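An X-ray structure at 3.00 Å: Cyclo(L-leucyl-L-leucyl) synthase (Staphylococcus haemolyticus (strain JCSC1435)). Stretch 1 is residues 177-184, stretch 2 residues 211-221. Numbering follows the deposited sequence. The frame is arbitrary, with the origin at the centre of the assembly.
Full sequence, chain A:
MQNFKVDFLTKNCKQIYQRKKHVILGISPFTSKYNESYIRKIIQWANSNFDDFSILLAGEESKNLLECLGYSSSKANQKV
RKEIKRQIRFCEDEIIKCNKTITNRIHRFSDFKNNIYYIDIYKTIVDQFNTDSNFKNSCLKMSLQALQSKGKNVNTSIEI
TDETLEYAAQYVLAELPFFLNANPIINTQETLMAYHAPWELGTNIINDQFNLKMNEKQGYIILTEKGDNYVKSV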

# COMPACT_ATOMS: atom_id res chain seq x y z
N PRO A 177 7.47 -3.94 -0.95
CA PRO A 177 7.42 -5.42 -0.87
C PRO A 177 6.03 -6.04 -0.94
O PRO A 177 5.90 -7.12 -1.54
CB PRO A 177 8.14 -5.72 0.44
CG PRO A 177 9.18 -4.59 0.50
CD PRO A 177 8.33 -3.39 0.10
N PHE A 178 4.97 -5.33 -0.43
CA PHE A 178 3.55 -5.76 -0.48
C PHE A 178 2.93 -5.63 -1.89
O PHE A 178 1.94 -6.28 -2.21
CB PHE A 178 2.72 -5.01 0.56
CG PHE A 178 3.17 -5.33 1.95
CD1 PHE A 178 4.00 -4.46 2.65
CD2 PHE A 178 2.83 -6.54 2.55
CE1 PHE A 178 4.49 -4.79 3.93
CE2 PHE A 178 3.31 -6.87 3.83
CZ PHE A 178 4.11 -5.98 4.52
N PHE A 179 3.53 -4.82 -2.72
CA PHE A 179 3.05 -4.59 -4.08
C PHE A 179 3.60 -5.61 -5.08
O PHE A 179 2.93 -5.92 -6.08
CB PHE A 179 3.40 -3.15 -4.52
CG PHE A 179 2.50 -2.11 -3.91
CD1 PHE A 179 1.45 -1.58 -4.63
CD2 PHE A 179 2.67 -1.70 -2.60
CE1 PHE A 179 0.61 -0.63 -4.05
CE2 PHE A 179 1.82 -0.76 -2.03
CZ PHE A 179 0.80 -0.24 -2.76
N LEU A 180 4.84 -6.10 -4.80
CA LEU A 180 5.54 -7.05 -5.65
C LEU A 180 5.25 -8.52 -5.31
O LEU A 180 4.96 -9.30 -6.22
CB LEU A 180 7.05 -6.76 -5.63
CG LEU A 180 7.53 -5.38 -6.11
CD1 LEU A 180 8.98 -5.20 -5.82
CD2 LEU A 180 7.33 -5.22 -7.58
N ASN A 181 5.33 -8.89 -4.02
CA ASN A 181 5.02 -10.27 -3.58
C ASN A 181 4.67 -10.33 -2.08
O ASN A 181 5.52 -10.67 -1.25
CB ASN A 181 6.14 -11.26 -3.92
CG ASN A 181 5.77 -12.70 -3.75
OD1 ASN A 181 4.60 -13.09 -3.78
ND2 ASN A 181 6.77 -13.53 -3.61
N ALA A 182 3.43 -9.99 -1.76
CA ALA A 182 2.91 -9.98 -0.41
C ALA A 182 2.69 -11.39 0.11
O ALA A 182 2.80 -11.61 1.31
CB ALA A 182 1.62 -9.21 -0.37
N ASN A 183 2.40 -12.36 -0.78
CA ASN A 183 2.10 -13.77 -0.48
C ASN A 183 2.97 -14.44 0.59
O ASN A 183 2.38 -14.97 1.53
CB ASN A 183 2.10 -14.60 -1.74
CG ASN A 183 1.16 -14.08 -2.77
OD1 ASN A 183 -0.04 -14.23 -2.63
ND2 ASN A 183 1.69 -13.39 -3.77
N PRO A 184 4.32 -14.48 0.53
CA PRO A 184 5.06 -15.17 1.59
C PRO A 184 5.17 -14.39 2.92
O PRO A 184 5.54 -14.97 3.94
CB PRO A 184 6.42 -15.41 0.95
CG PRO A 184 6.58 -14.28 -0.00
CD PRO A 184 5.23 -13.92 -0.49
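Stretch 2, residues 211-221: NLKMNEKQGYI

Backbone groups that are not paired within their own segment can be met by a neighbouring segment, through its backbone or its side chains. The packing of residues 211-221 on residues 177-184 illustrates this principle. The first stretch opens as a helix from Pro 177, in which Asn 181 N bonds back to Pro 177 O at 3.1 Å; Asn 181 has phi/psi of -159/81. The second stretch arrives extended from Leu 212 to Asn 215, reverses through a type I turn from Asn 215 to Gln 218, closed by Gln 218 N to Asn 215 O at 2.9 Å, and leaves as a strand from Gln 218 onward. That strand crosses the helix at 112° between N-to-C directions, with the axes 7.3 Å apart at their closest. The closest CA pairs lie where the chain enters the turn: the CA atoms of Leu 180 and Met 214 are 4.2 Å apart, and those of Asn 181 and Asn 215 are 5.4 Å apart.

At this point the one backbone-to-backbone hydrogen bond across the stretches forms, from Asn 215 N to Leu 180 O at 2.9 Å. The same carbonyl receives a CA-H...O contact, with Met 214 CA 3.6 Å from Leu 180 O, so the incoming chain covers the oxygen closely.

Gln 218 extends the pairing through its side chain. Its CA-to-CB bond points toward the first stretch, and with chi1 at t and chi2 at p the side chain places OE1 as acceptor for Ala 182 N at 2.8 Å, while its NE2 lies 2.9 Å from Phe 178 O. One amide group thus reaches backbone atoms four residues apart. Asn 183 addresses the turn itself: its ND2 donates to Lys 217 O at 3.1 Å and also to Asn 181 OD1 at 2.9 Å within its own stretch. The turn is braced from inside as well, since Lys 217 N donates to Asn 215 OD1 at 2.9 Å.

Apolar contacts accompany this polar centre. Leu 180, although its CA-to-CB bond points away overall, has its CD1 4.3 Å from Leu 212 CD2 and its CD2 4.3 Å from Met 214 CB. The CA-to-CB bond of Phe 179 also points away, but its ring comes nearer, and further along the strand Tyr 220 CE2 meets Phe 179 CE1 at 3.6 Å, edge to edge. Between Gln 218 and Tyr 220, Gly 219 makes no contact with the helix, as expected where alternate strand residues face it.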

# COMPACT_ATOMS: atom_id res chain seq x y z
N ASN A 211 15.04 -4.22 -12.74
CA ASN A 211 15.54 -5.55 -12.33
C ASN A 211 14.69 -6.16 -11.21
O ASN A 211 15.16 -7.02 -10.47
CB ASN A 211 17.02 -5.47 -11.93
CG ASN A 211 17.90 -4.79 -12.96
OD1 ASN A 211 18.03 -5.28 -14.10
ND2 ASN A 211 18.48 -3.64 -12.60
N LEU A 212 13.43 -5.68 -11.08
CA LEU A 212 12.41 -6.12 -10.12
C LEU A 212 11.20 -6.65 -10.89
O LEU A 212 10.92 -6.18 -12.00
CB LEU A 212 11.97 -4.98 -9.21
CG LEU A 212 13.01 -4.38 -8.29
CD1 LEU A 212 12.69 -2.95 -8.00
CD2 LEU A 212 13.10 -5.15 -7.01
N LYS A 213 10.50 -7.62 -10.31
CA LYS A 213 9.33 -8.22 -10.95
C LYS A 213 8.18 -8.43 -9.97
O LYS A 213 8.39 -8.86 -8.84
CB LYS A 213 9.70 -9.54 -11.65
CG LYS A 213 10.42 -9.35 -13.00
CD LYS A 213 10.78 -10.69 -13.65
CE LYS A 213 11.78 -10.58 -14.78
NZ LYS A 213 12.40 -11.90 -15.08
N MET A 214 6.96 -8.13 -10.41
CA MET A 214 5.79 -8.40 -9.59
C MET A 214 5.46 -9.90 -9.79
O MET A 214 5.24 -10.35 -10.92
CB MET A 214 4.62 -7.52 -10.00
CG MET A 214 3.43 -7.72 -9.12
SD MET A 214 1.93 -7.08 -9.86
CE MET A 214 2.08 -5.47 -9.44
N ASN A 215 5.46 -10.67 -8.69
CA ASN A 215 5.20 -12.10 -8.69
C ASN A 215 3.95 -12.51 -9.44
O ASN A 215 2.95 -11.81 -9.37
CB ASN A 215 5.17 -12.64 -7.27
CG ASN A 215 5.22 -14.13 -7.20
OD1 ASN A 215 4.19 -14.80 -7.16
ND2 ASN A 215 6.41 -14.70 -7.25
N GLU A 216 4.01 -13.67 -10.14
CA GLU A 216 2.95 -14.31 -10.93
C GLU A 216 1.67 -14.52 -10.14
O GLU A 216 0.59 -14.52 -10.73
CB GLU A 216 3.41 -15.64 -11.56
CG GLU A 216 4.00 -16.67 -10.57
CD GLU A 216 4.23 -18.09 -11.07
OE1 GLU A 216 3.29 -18.92 -10.96
OE2 GLU A 216 5.36 -18.39 -11.51
N LYS A 217 1.79 -14.71 -8.80
CA LYS A 217 0.69 -14.92 -7.84
C LYS A 217 0.30 -13.58 -7.12
O LYS A 217 -0.34 -13.58 -6.07
CB LYS A 217 1.09 -16.03 -6.83
CG LYS A 217 0.44 -17.36 -7.09
CD LYS A 217 1.06 -18.16 -8.25
CE LYS A 217 0.23 -19.35 -8.68
NZ LYS A 217 0.28 -20.44 -7.67
N GLN A 218 0.64 -12.46 -7.76
CA GLN A 218 0.42 -11.12 -7.24
C GLN A 218 -0.10 -10.15 -8.30
O GLN A 218 0.47 -10.06 -9.39
CB GLN A 218 1.73 -10.59 -6.60
CG GLN A 218 1.64 -9.19 -6.00
CD GLN A 218 1.20 -9.14 -4.56
OE1 GLN A 218 1.46 -10.04 -3.76
NE2 GLN A 218 0.65 -8.02 -4.18
N GLY A 219 -1.16 -9.41 -7.96
CA GLY A 219 -1.76 -8.43 -8.85
C GLY A 219 -1.93 -7.03 -8.28
O GLY A 219 -1.51 -6.75 -7.15
N TYR A 220 -2.52 -6.13 -9.09
CA TYR A 220 -2.84 -4.76 -8.68
C TYR A 220 -4.13 -4.33 -9.40
O TYR A 220 -4.17 -4.34 -10.64
CB TYR A 220 -1.68 -3.78 -8.94
CG TYR A 220 -1.97 -2.36 -8.47
CD1 TYR A 220 -2.61 -1.45 -9.30
CD2 TYR A 220 -1.57 -1.92 -7.21
CE1 TYR A 220 -2.89 -0.15 -8.88
CE2 TYR A 220 -1.81 -0.62 -6.78
CZ TYR A 220 -2.49 0.26 -7.62
OH TYR A 220 -2.75 1.54 -7.21
N ILE A 221 -5.18 -3.99 -8.61
CA ILE A 221 -6.47 -3.56 -9.16
C ILE A 221 -6.81 -2.12 -8.73
O ILE A 221 -6.43 -1.69 -7.63
CB ILE A 221 -7.63 -4.56 -8.89
CG1 ILE A 221 -7.99 -4.66 -7.39
CG2 ILE A 221 -7.32 -5.93 -9.49
CD1 ILE A 221 -9.31 -5.45 -7.02